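Local coordinates for protein SsfS6 (Streptomyces sp. SF2575, PDB 4FZR) that belongs to the GT-B clan, related to the erythromycin biosynthesis protein CIII family, and has two domains, each built around a parallel beta sheet, at residues Ser295-Gly308 against Thr315-Val328. Sequence-based numbering, arbitrary orientation.
Sequences SAIMPACDVVVHHG and TCLSEGVPQVSVPV
Val304 O accepts the shortest bond between 295-308 and 315-328, from Val324 N at 2.7 Å, and the CA of Gln323 lies 3.3 Å from the same oxygen, so a strong N-H donor and a weak C-H donor both meet it. Three more backbone bonds extend the ladder: Val304 N to Pro322 O, His306 N to Val324 O, and Val326 N to His306 O, the last almost straight at 178°. Strands 303-306 and 323-325 are therefore parallel neighbours, their directions nearly the same. Helix 310-318 joins them as a beta-alpha-beta unit within the six-stranded parallel sheet of the C-terminal domain, where strands 229-231 and 345-347 flank the pair.

On the face that carries Val304, His306 and Gln323, the side of helix 310-318, His306 NE2 donates to Gln323 OE1 at 2.9 Å, reaching a lone pair in the carbonyl plane. The acceptor lies near the ring plane, and ring and amide are turned by just 30°. A chi1 of 62° sets the His306 ring between its own N and carbonyl carbon, from where it reaches across to this amide; Gln323 NE2 bonds weakly to Thr313 O. Cys316 SG sits 3.8 Å from Val304 CB and also meets the selenium of selenomethionine Met298. That chain bends at chi2 and chi3, bringing CE to Thr315 CG2 (3.6 Å) while CG lies against Glu319 CB (3.4 Å). Val304 CG2 meets Val321 CG1 at 3.8 Å, the two side chains crossing nearly at right angles. On the opposite face, Val305 and Val324 lie side by side beneath helix 358-367, with CG2 of Val305 3.9 Å from CB of Val324.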
ATOM      1  N   SER A 295       8.505 -11.709   1.357  1.00 54.13           N
ATOM      2  CA  SER A 295       7.324 -12.213   2.057  1.00 53.74           C
ATOM      3  C   SER A 295       6.453 -13.145   1.213  1.00 52.91           C
ATOM      4  O   SER A 295       5.630 -13.881   1.754  1.00 54.92           O
ATOM      5  CB  SER A 295       6.476 -11.049   2.587  1.00 48.56           C
ATOM      6  OG  SER A 295       6.293 -10.026   1.617  1.00 48.02           O
ATOM      7  N   ALA A 296       6.634 -13.114  -0.104  1.00 57.63           N
ATOM      8  CA  ALA A 296       5.841 -13.955  -1.001  1.00 60.86           C
ATOM      9  C   ALA A 296       6.610 -15.204  -1.423  1.00 59.57           C
ATOM     10  O   ALA A 296       6.017 -16.211  -1.812  1.00 54.91           O
ATOM     11  CB  ALA A 296       5.415 -13.163  -2.222  1.00 62.64           C
ATOM     12  N   ILE A 297       7.934 -15.121  -1.350  1.00 58.56           N
ATOM     13  CA  ILE A 297       8.812 -16.236  -1.696  1.00 58.30           C
ATOM     14  C   ILE A 297       9.003 -17.152  -0.489  1.00 63.45           C
ATOM     15  O   ILE A 297       9.391 -18.312  -0.627  1.00 54.78           O
ATOM     16  CB  ILE A 297      10.196 -15.722  -2.151  1.00 55.28           C
ATOM     17  CG1 ILE A 297      11.102 -16.882  -2.567  1.00 64.93           C
ATOM     18  CG2 ILE A 297      10.856 -14.926  -1.041  1.00 60.31           C
ATOM     19  CD1 ILE A 297      12.536 -16.468  -2.785  1.00 59.37           C
HETATM   20  N   MSE A 298       8.709 -16.622   0.692  1.00 60.93           N
HETATM   21  CA  MSE A 298       8.981 -17.318   1.945  1.00 56.64           C
HETATM   22  C   MSE A 298       8.354 -18.712   2.018  1.00 54.90           C
HETATM   23  O   MSE A 298       9.022 -19.673   2.405  1.00 61.38           O
HETATM   24  CB  MSE A 298       8.509 -16.467   3.128  1.00 63.19           C
HETATM   25  CG  MSE A 298       9.160 -16.829   4.448  1.00 54.04           C
HETATM   26 SE   MSE A 298      11.098 -16.632   4.391  1.00 67.19          SE
HETATM   27  CE  MSE A 298      11.215 -14.699   4.148  1.00 51.29           C
ATOM     28  N   PRO A 299       7.067 -18.832   1.652  1.00 66.24           N
ATOM     29  CA  PRO A 299       6.414 -20.145   1.733  1.00 55.19           C
ATOM     30  C   PRO A 299       7.130 -21.223   0.923  1.00 62.80           C
ATOM     31  O   PRO A 299       6.984 -22.411   1.215  1.00 69.32           O
ATOM     32  CB  PRO A 299       5.027 -19.884   1.136  1.00 53.70           C
ATOM     33  CG  PRO A 299       4.796 -18.424   1.321  1.00 64.34           C
ATOM     34  CD  PRO A 299       6.144 -17.783   1.182  1.00 67.68           C
ATOM     35  N   ALA A 300       7.899 -20.807  -0.077  1.00 63.78           N
ATOM     36  CA  ALA A 300       8.495 -21.743  -1.024  1.00 67.91           C
ATOM     37  C   ALA A 300       9.854 -22.296  -0.589  1.00 58.35           C
ATOM     38  O   ALA A 300      10.590 -22.821  -1.419  1.00 69.16           O
ATOM     39  CB  ALA A 300       8.620 -21.082  -2.392  1.00 67.46           C
ATOM     40  N   CYS A 301      10.189 -22.197   0.694  1.00 59.28           N
ATOM     41  CA  CYS A 301      11.486 -22.695   1.154  1.00 62.58           C
ATOM     42  C   CYS A 301      11.495 -23.158   2.612  1.00 48.23           C
ATOM     43  O   CYS A 301      10.554 -22.912   3.365  1.00 49.71           O
ATOM     44  CB  CYS A 301      12.576 -21.643   0.923  1.00 59.57           C
ATOM     45  SG  CYS A 301      12.231 -20.036   1.657  1.00 73.11           S
ATOM     46  N   ASP A 302      12.580 -23.824   2.993  1.00 45.04           N
ATOM     47  CA  ASP A 302      12.663 -24.512   4.277  1.00 39.10           C
ATOM     48  C   ASP A 302      13.765 -23.961   5.181  1.00 40.41           C
ATOM     49  O   ASP A 302      13.814 -24.286   6.367  1.00 45.94           O
ATOM     50  CB  ASP A 302      12.896 -26.004   4.036  1.00 52.20           C
ATOM     51  CG  ASP A 302      11.980 -26.570   2.966  1.00 59.70           C
ATOM     52  OD1 ASP A 302      10.897 -27.082   3.318  1.00 60.75           O
ATOM     53  OD2 ASP A 302      12.340 -26.496   1.772  1.00 63.19           O
ATOM     54  N   VAL A 303      14.653 -23.143   4.625  1.00 43.75           N
ATOM     55  CA  VAL A 303      15.702 -22.508   5.417  1.00 37.13           C
ATOM     56  C   VAL A 303      16.007 -21.122   4.864  1.00 31.61           C
ATOM     57  O   VAL A 303      16.029 -20.925   3.649  1.00 33.00           O
ATOM     58  CB  VAL A 303      17.017 -23.320   5.401  1.00 34.92           C
ATOM     59  CG1 VAL A 303      17.940 -22.850   6.515  1.00 23.36           C
ATOM     60  CG2 VAL A 303      16.740 -24.809   5.538  1.00 40.08           C
ATOM     61  N   VAL A 304      16.243 -20.162   5.751  1.00 24.57           N
ATOM     62  CA  VAL A 304      16.724 -18.856   5.324  1.00 27.73           C
ATOM     63  C   VAL A 304      18.013 -18.509   6.065  1.00 29.25           C
ATOM     64  O   VAL A 304      18.086 -18.608   7.289  1.00 30.36           O
ATOM     65  CB  VAL A 304      15.674 -17.736   5.540  1.00 34.77           C
ATOM     66  CG1 VAL A 304      16.211 -16.405   5.027  1.00 25.23           C
ATOM     67  CG2 VAL A 304      14.363 -18.077   4.839  1.00 24.20           C
ATOM     68  N   VAL A 305      19.032 -18.123   5.307  1.00 28.03           N
ATOM     69  CA  VAL A 305      20.286 -17.650   5.874  1.00 32.79           C
ATOM     70  C   VAL A 305      20.367 -16.151   5.620  1.00 35.96           C
ATOM     71  O   VAL A 305      20.164 -15.721   4.494  1.00 33.05           O
ATOM     72  CB  VAL A 305      21.480 -18.349   5.209  1.00 34.36           C
ATOM     73  CG1 VAL A 305      22.788 -17.848   5.805  1.00 31.44           C
ATOM     74  CG2 VAL A 305      21.349 -19.862   5.354  1.00 22.84           C
ATOM     75  N   HIS A 306      20.639 -15.348   6.647  1.00 37.77           N
ATOM     76  CA  HIS A 306      20.600 -13.900   6.458  1.00 34.94           C
ATOM     77  C   HIS A 306      21.405 -13.094   7.470  1.00 35.80           C
ATOM     78  O   HIS A 306      21.989 -13.630   8.407  1.00 36.48           O
ATOM     79  CB  HIS A 306      19.146 -13.406   6.427  1.00 34.37           C
ATOM     80  CG  HIS A 306      18.395 -13.646   7.702  1.00 40.56           C
ATOM     81  ND1 HIS A 306      18.194 -12.668   8.647  1.00 40.96           N
ATOM     82  CD2 HIS A 306      17.794 -14.764   8.177  1.00 39.64           C
ATOM     83  CE1 HIS A 306      17.500 -13.171   9.657  1.00 32.83           C
ATOM     84  NE2 HIS A 306      17.250 -14.438   9.397  1.00 33.99           N
ATOM     85  N   HIS A 307      21.398 -11.783   7.253  1.00 39.92           N
ATOM     86  CA  HIS A 307      22.280 -10.846   7.942  1.00 41.88           C
ATOM     87  C   HIS A 307      21.857 -10.494   9.367  1.00 42.30           C
ATOM     88  O   HIS A 307      22.555  -9.754  10.049  1.00 47.26           O
ATOM     89  CB  HIS A 307      22.386  -9.554   7.123  1.00 36.79           C
ATOM     90  CG  HIS A 307      21.075  -8.850   6.930  1.00 43.67           C
ATOM     91  ND1 HIS A 307      20.105  -9.306   6.064  1.00 52.77           N
ATOM     92  CD2 HIS A 307      20.573  -7.728   7.501  1.00 45.48           C
ATOM     93  CE1 HIS A 307      19.064  -8.493   6.105  1.00 43.91           C
ATOM     94  NE2 HIS A 307      19.323  -7.528   6.969  1.00 47.12           N
ATOM     95  N   GLY A 308      20.722 -11.021   9.821  1.00 40.90           N
ATOM     96  CA  GLY A 308      20.218 -10.705  11.150  1.00 39.51           C
ATOM     97  C   GLY A 308      19.344  -9.463  11.232  1.00 39.32           C
ATOM     98  O   GLY A 308      19.073  -8.967  12.325  1.00 38.58           O
ATOM     99  N   THR A 315       9.938 -11.613   9.546  1.00 14.15           N
ATOM    100  CA  THR A 315       9.268 -12.186   8.384  1.00 20.64           C
ATOM    101  C   THR A 315       9.350 -13.712   8.435  1.00 20.29           C
ATOM    102  O   THR A 315       8.343 -14.405   8.271  1.00 18.82           O
ATOM    103  CB  THR A 315       9.882 -11.689   7.056  1.00 23.58           C
ATOM    104  OG1 THR A 315       9.812 -10.261   6.991  1.00 23.00           O
ATOM    105  CG2 THR A 315       9.130 -12.267   5.866  1.00  9.37           C
ATOM    106  N   CYS A 316      10.554 -14.227   8.666  1.00 24.34           N
ATOM    107  CA  CYS A 316      10.780 -15.669   8.784  1.00 21.27           C
ATOM    108  C   CYS A 316       9.984 -16.280   9.934  1.00 16.21           C
ATOM    109  O   CYS A 316       9.364 -17.330   9.780  1.00 17.85           O
ATOM    110  CB  CYS A 316      12.266 -15.952   8.993  1.00 21.78           C
ATOM    111  SG  CYS A 316      13.296 -15.574   7.565  1.00 24.55           S
ATOM    112  N   LEU A 317      10.019 -15.624  11.090  1.00 17.68           N
ATOM    113  CA  LEU A 317       9.241 -16.066  12.242  1.00 21.85           C
ATOM    114  C   LEU A 317       7.758 -16.181  11.897  1.00 23.32           C
ATOM    115  O   LEU A 317       7.134 -17.207  12.170  1.00 21.16           O
ATOM    116  CB  LEU A 317       9.430 -15.112  13.430  1.00 17.89           C
ATOM    117  CG  LEU A 317      10.639 -15.332  14.346  1.00 27.50           C
ATOM    118  CD1 LEU A 317      10.580 -14.385  15.537  1.00 27.78           C
ATOM    119  CD2 LEU A 317      10.706 -16.775  14.815  1.00 19.98           C
ATOM    120  N   SER A 318       7.195 -15.139  11.293  1.00 23.15           N
ATOM    121  CA  SER A 318       5.759 -15.109  11.025  1.00 23.58           C
ATOM    122  C   SER A 318       5.352 -16.134   9.971  1.00 16.56           C
ATOM    123  O   SER A 318       4.192 -16.538   9.897  1.00 19.97           O
ATOM    124  CB  SER A 318       5.314 -13.701  10.611  1.00 25.77           C
ATOM    125  OG  SER A 318       5.348 -13.509   9.205  1.00 28.30           O
ATOM    126  N   GLU A 319       6.315 -16.557   9.160  1.00 18.42           N
ATOM    127  CA  GLU A 319       6.065 -17.574   8.146  1.00 27.70           C
ATOM    128  C   GLU A 319       6.525 -18.968   8.589  1.00 30.16           C
ATOM    129  O   GLU A 319       6.422 -19.930   7.828  1.00 35.70           O
ATOM    130  CB  GLU A 319       6.732 -17.180   6.823  1.00 37.85           C
ATOM    131  CG  GLU A 319       5.899 -16.217   5.984  1.00 40.36           C
ATOM    132  CD  GLU A 319       4.600 -16.838   5.507  1.00 48.88           C
ATOM    133  OE1 GLU A 319       4.498 -18.084   5.512  1.00 60.00           O
ATOM    134  OE2 GLU A 319       3.680 -16.081   5.129  1.00 56.43           O
ATOM    135  N   GLY A 320       7.020 -19.075   9.820  1.00 25.00           N
ATOM    136  CA  GLY A 320       7.390 -20.360  10.388  1.00 27.15           C
ATOM    137  C   GLY A 320       8.506 -21.056   9.630  1.00 26.54           C
ATOM    138  O   GLY A 320       8.443 -22.262   9.385  1.00 25.06           O
ATOM    139  N   VAL A 321       9.532 -20.295   9.267  1.00 23.18           N
ATOM    140  CA  VAL A 321      10.677 -20.840   8.543  1.00 25.00           C
ATOM    141  C   VAL A 321      11.948 -20.675   9.384  1.00 34.07           C
ATOM    142  O   VAL A 321      12.307 -19.551   9.750  1.00 24.93           O
ATOM    143  CB  VAL A 321      10.860 -20.145   7.171  1.00 27.30           C
ATOM    144  CG1 VAL A 321      12.070 -20.713   6.439  1.00 30.88           C
ATOM    145  CG2 VAL A 321       9.601 -20.299   6.323  1.00 29.58           C
ATOM    146  N   PRO A 322      12.626 -21.796   9.703  1.00 21.41           N
ATOM    147  CA  PRO A 322      13.853 -21.736  10.514  1.00 35.13           C
ATOM    148  C   PRO A 322      14.938 -20.878   9.865  1.00 30.57           C
ATOM    149  O   PRO A 322      15.058 -20.861   8.638  1.00 28.22           O
ATOM    150  CB  PRO A 322      14.295 -23.204  10.614  1.00 29.82           C
ATOM    151  CG  PRO A 322      13.577 -23.912   9.517  1.00 27.45           C
ATOM    152  CD  PRO A 322      12.287 -23.179   9.321  1.00 24.00           C
ATOM    153  N   GLN A 323      15.714 -20.176  10.686  1.00 24.48           N
ATOM    154  CA  GLN A 323      16.655 -19.186  10.182  1.00 26.50           C
ATOM    155  C   GLN A 323      18.080 -19.448  10.640  1.00 33.80           C
ATOM    156  O   GLN A 323      18.313 -19.872  11.772  1.00 30.42           O
ATOM    157  CB  GLN A 323      16.258 -17.786  10.663  1.00 27.12           C
ATOM    158  CG  GLN A 323      14.796 -17.633  11.052  1.00 32.98           C
ATOM    159  CD  GLN A 323      14.478 -16.243  11.571  1.00 31.22           C
ATOM    160  OE1 GLN A 323      15.224 -15.294  11.334  1.00 23.19           O
ATOM    161  NE2 GLN A 323      13.371 -16.120  12.293  1.00 33.29           N
ATOM    162  N   VAL A 324      19.032 -19.182   9.751  1.00 29.99           N
ATOM    163  CA  VAL A 324      20.421 -19.062  10.153  1.00 32.86           C
ATOM    164  C   VAL A 324      20.767 -17.581  10.097  1.00 36.79           C
ATOM    165  O   VAL A 324      20.831 -16.983   9.022  1.00 30.51           O
ATOM    166  CB  VAL A 324      21.377 -19.864   9.254  1.00 35.27           C
ATOM    167  CG1 VAL A 324      22.809 -19.718   9.759  1.00 32.90           C
ATOM    168  CG2 VAL A 324      20.960 -21.336   9.199  1.00 26.08           C
ATOM    169  N   SER A 325      20.961 -16.990  11.269  1.00 37.31           N
ATOM    170  CA  SER A 325      21.264 -15.573  11.368  1.00 38.90           C
ATOM    171  C   SER A 325      22.754 -15.342  11.586  1.00 51.14           C
ATOM    172  O   SER A 325      23.340 -15.886  12.524  1.00 45.03           O
ATOM    173  CB  SER A 325      20.466 -14.954  12.517  1.00 33.58           C
ATOM    174  OG  SER A 325      20.816 -13.597  12.718  1.00 45.41           O
ATOM    175  N   VAL A 326      23.363 -14.543  10.712  1.00 47.80           N
ATOM    176  CA  VAL A 326      24.747 -14.116  10.899  1.00 45.89           C
ATOM    177  C   VAL A 326      24.768 -12.606  11.152  1.00 48.47           C
ATOM    178  O   VAL A 326      25.056 -11.814  10.253  1.00 41.11           O
ATOM    179  CB  VAL A 326      25.653 -14.512   9.704  1.00 38.53           C
ATOM    180  CG1 VAL A 326      25.109 -13.981   8.376  1.00 46.86           C
ATOM    181  CG2 VAL A 326      27.088 -14.051   9.943  1.00 46.43           C
ATOM    182  N   PRO A 327      24.461 -12.205  12.396  1.00 52.76           N
ATOM    183  CA  PRO A 327      24.230 -10.801  12.756  1.00 57.96           C
ATOM    184  C   PRO A 327      25.438  -9.904  12.503  1.00 66.97           C
ATOM    185  O   PRO A 327      26.580 -10.354  12.606  1.00 69.33           O
ATOM    186  CB  PRO A 327      23.915 -10.871  14.257  1.00 52.64           C
ATOM    187  CG  PRO A 327      23.548 -12.294  14.516  1.00 61.40           C
ATOM    188  CD  PRO A 327      24.376 -13.086  13.572  1.00 56.98           C
ATOM    189  N   VAL A 328      25.171  -8.644  12.171  1.00 75.95           N
ATOM    190  CA  VAL A 328      26.222  -7.669  11.903  1.00 75.84           C
ATOM    191  C   VAL A 328      26.017  -6.440  12.780  1.00 77.27           C
ATOM    192  O   VAL A 328      26.804  -6.168  13.687  1.00 58.10           O
ATOM    193  CB  VAL A 328      26.203  -7.220  10.431  1.00 79.02           C
ATOM    194  CG1 VAL A 328      27.560  -6.671  10.033  1.00 77.57           C
ATOM    195  CG2 VAL A 328      25.793  -8.372   9.528  1.00 57.34           C
TER